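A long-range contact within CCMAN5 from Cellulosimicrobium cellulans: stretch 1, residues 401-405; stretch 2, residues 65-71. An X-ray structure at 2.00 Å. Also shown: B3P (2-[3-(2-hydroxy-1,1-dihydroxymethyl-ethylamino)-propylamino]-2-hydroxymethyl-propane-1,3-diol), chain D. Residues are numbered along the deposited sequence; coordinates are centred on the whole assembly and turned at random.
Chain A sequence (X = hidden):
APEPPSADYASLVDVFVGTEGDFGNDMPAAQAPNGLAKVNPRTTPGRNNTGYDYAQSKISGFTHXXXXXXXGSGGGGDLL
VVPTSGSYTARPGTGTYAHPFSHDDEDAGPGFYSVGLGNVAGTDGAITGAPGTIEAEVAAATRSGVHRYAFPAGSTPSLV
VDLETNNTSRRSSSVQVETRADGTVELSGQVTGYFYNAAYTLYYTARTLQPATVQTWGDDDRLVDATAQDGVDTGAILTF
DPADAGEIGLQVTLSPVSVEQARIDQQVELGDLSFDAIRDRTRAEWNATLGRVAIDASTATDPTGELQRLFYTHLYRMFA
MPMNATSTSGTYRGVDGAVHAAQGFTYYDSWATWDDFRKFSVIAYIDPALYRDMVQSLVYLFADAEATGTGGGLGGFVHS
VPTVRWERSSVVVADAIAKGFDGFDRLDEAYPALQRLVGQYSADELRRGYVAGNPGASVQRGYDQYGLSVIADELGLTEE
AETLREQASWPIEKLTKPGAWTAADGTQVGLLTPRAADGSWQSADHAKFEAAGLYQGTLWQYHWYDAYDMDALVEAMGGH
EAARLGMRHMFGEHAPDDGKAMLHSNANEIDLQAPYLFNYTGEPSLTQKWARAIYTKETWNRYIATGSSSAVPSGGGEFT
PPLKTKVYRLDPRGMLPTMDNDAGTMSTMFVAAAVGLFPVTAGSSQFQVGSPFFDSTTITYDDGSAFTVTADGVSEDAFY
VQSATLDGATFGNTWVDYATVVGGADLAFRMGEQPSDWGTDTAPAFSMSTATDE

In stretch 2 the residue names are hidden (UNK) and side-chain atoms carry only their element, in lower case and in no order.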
# COMPACT_ATOMS: atom_id res chain seq x y z
N VAL A 401 -5.91 -10.92 9.72
CA VAL A 401 -4.63 -10.18 9.70
C VAL A 401 -4.98 -8.71 9.98
O VAL A 401 -6.14 -8.33 9.80
CB VAL A 401 -3.93 -10.26 8.33
CG1 VAL A 401 -3.53 -11.70 7.97
CG2 VAL A 401 -4.82 -9.66 7.23
N PRO A 402 -3.99 -7.89 10.41
CA PRO A 402 -4.28 -6.47 10.53
C PRO A 402 -4.80 -5.96 9.21
O PRO A 402 -4.32 -6.38 8.14
CB PRO A 402 -2.93 -5.83 10.87
CG PRO A 402 -1.92 -6.88 10.78
CD PRO A 402 -2.61 -8.20 10.84
N THR A 403 -5.79 -5.08 9.26
CA THR A 403 -6.47 -4.63 8.05
C THR A 403 -7.02 -3.22 8.25
O THR A 403 -6.97 -2.67 9.36
CB THR A 403 -7.56 -5.63 7.64
OG1 THR A 403 -7.96 -5.40 6.28
CG2 THR A 403 -8.77 -5.57 8.60
N VAL A 404 -7.51 -2.61 7.18
CA VAL A 404 -7.90 -1.20 7.26
C VAL A 404 -9.36 -0.98 6.89
O VAL A 404 -10.18 -0.76 7.75
CB VAL A 404 -6.99 -0.30 6.43
CG1 VAL A 404 -7.28 1.19 6.71
CG2 VAL A 404 -5.51 -0.63 6.69
N ARG A 405 -9.67 -1.02 5.59
CA ARG A 405 -10.98 -0.57 5.09
C ARG A 405 -11.24 -1.14 3.69
O ARG A 405 -10.29 -1.57 3.01
CB ARG A 405 -11.08 0.97 5.10
CG ARG A 405 -10.10 1.68 4.16
CD ARG A 405 -10.09 3.20 4.35
NE ARG A 405 -11.41 3.82 4.31
CZ ARG A 405 -11.64 5.12 4.49
NH1 ARG A 405 -10.64 5.95 4.67
NH2 ARG A 405 -12.88 5.59 4.43
N UNK A 65 4.59 -7.99 13.20
CA UNK A 65 3.42 -7.69 12.37
C UNK A 65 3.40 -6.22 12.03
O UNK A 65 3.93 -5.38 12.77
c UNK A 65 2.09 -9.50 13.58
o UNK A 65 1.77 -7.16 14.12
c UNK A 65 2.06 -8.07 13.05
N UNK A 66 2.78 -5.89 10.89
CA UNK A 66 2.75 -4.50 10.49
C UNK A 66 1.86 -4.24 9.28
O UNK A 66 1.32 -5.18 8.67
c UNK A 66 4.48 -2.72 10.89
n UNK A 66 5.61 -2.67 11.60
o UNK A 66 3.71 -1.76 10.80
c UNK A 66 4.17 -4.03 10.20
N UNK A 67 1.74 -2.95 8.95
CA UNK A 67 1.01 -2.47 7.78
C UNK A 67 1.86 -1.40 7.11
O UNK A 67 2.37 -0.50 7.77
c UNK A 67 -2.63 -1.96 9.16
c UNK A 67 -1.39 -2.76 8.79
c UNK A 67 -1.72 -3.90 7.84
c UNK A 67 -0.33 -1.85 8.19
N UNK A 68 1.97 -1.47 5.79
CA UNK A 68 2.85 -0.54 5.08
C UNK A 68 2.14 0.74 4.71
O UNK A 68 1.08 0.72 4.09
c UNK A 68 4.07 -2.50 4.11
c UNK A 68 3.42 -1.18 3.82
o UNK A 68 3.32 -3.45 4.41
o UNK A 68 5.32 -2.60 4.03
N UNK A 69 2.73 1.86 5.13
CA UNK A 69 2.32 3.18 4.68
C UNK A 69 0.96 3.66 5.11
O UNK A 69 0.39 4.53 4.46
N UNK A 70 0.43 3.13 6.21
CA UNK A 70 -0.90 3.54 6.67
C UNK A 70 -0.82 4.74 7.62
O UNK A 70 0.27 5.09 8.08
c UNK A 70 -0.99 1.85 8.54
c UNK A 70 -1.68 2.37 7.29
c UNK A 70 -1.85 1.25 6.26
N UNK A 71 -1.97 5.36 7.90
CA UNK A 71 -2.03 6.58 8.73
C UNK A 71 -2.32 6.25 10.19
O UNK A 71 -1.96 5.17 10.67
C1 B3P D . -8.34 8.47 8.37
C2 B3P D . -8.21 7.51 7.19
C3 B3P D . -8.21 9.94 7.98
N2 B3P D . -6.83 7.09 6.87
C8 B3P D . -6.42 5.70 6.83
C9 B3P D . -5.05 5.61 6.13
C10 B3P D . -6.29 5.18 8.26
C11 B3P D . -7.46 4.85 6.10
O1 B3P D . -4.36 4.39 6.48
O2 B3P D . -5.36 6.01 8.96
O3 B3P D . -7.80 5.45 4.84

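Position 65 carries three side-chain atoms, two carbons and one oxygen, with the branch at CB: CB bears both the oxygen and the second carbon. A beta carbon carrying a hydroxyl and a methyl identifies Thr 65. Its CA-to-CB bond points toward stretch 1, but the side chain comes no nearer than 4.7 Å, so it lies beside the contact without joining it; OG1 is hydrogen-bonded elsewhere in the structure.

Position 66 has two carbons, the second carrying one oxygen and one nitrogen. A terminal amide one carbon beyond CB is that of asparagine, so this is Asn 66. The CA-to-CB bond points away from stretch 1, and the backbone makes the approach instead, with Asn 66 O 4.2 Å from Pro 402 CG. The amide turns back on its own chain: the backbone N of position 67 donates a hydrogen bond to Asn 66 OD1 at 3.0 Å, with an N-H...acceptor angle of 149°.

Position 67 shows four carbons and no heteroatom. CB leads to a second carbon that forks into two methyls, whereas an isoleucine would branch at CB. The residue is Leu 67, with chi1 m and chi2 t. CD2 lies 3.8 Å from Pro 402 CB and 3.6 Å from Pro 402 O; CD1 lies 4.0 Å from Val 404 CG2 and also 4.2 Å from Pro 402 CB.

Position 68 has two carbons, the second bearing two oxygens. This short carboxylate is Asp 68. The side chain stays 8.9 Å from stretch 1 and takes no part in the contact.

Position 69 has no side-chain atoms, which makes it Gly 69. Its phi of 67° by itself favours glycine. An ideal CB here would find nothing of stretch 1 within 5.5 Å, so the contact does not explain the missing side chain.

Position 70 has three carbons, with CB carrying the other two. That fork at CB, without oxygen, is Val 70. With chi1 m, it places CG1 4.1 Å from Val 404 CG2.

Position 71 again lacks side-chain atoms and is Gly 71. An ideal CB would come within 2.8 Å of B3P O2, a clash with the bound molecule. Gly 71 N also donates a hydrogen bond to B3P O1 at 2.9 Å and 169°.

The contact is therefore small and apolar, burying 210 Å² over both sides without a hydrogen bond between the stretches. Leu 67 is its centre: both of its methyls lie against Pro 402, and CD1 also meets Val 404. Thr 403 points its CA-to-CB bond away, whereas those of Pro 402 and Val 404 point toward stretch 2. Val 404 CG2 touches both Leu 67 and Val 70, extending the apolar patch. B3P, probably from the crystallisation liquor, bridges the two stretches: besides its bond to Gly 71, its O3 accepts a hydrogen bond from Arg 405 NH1 at 2.9 Å and 164°, near the guanidinium plane.

Stretch 2, residues 65-71: TNLDGVG
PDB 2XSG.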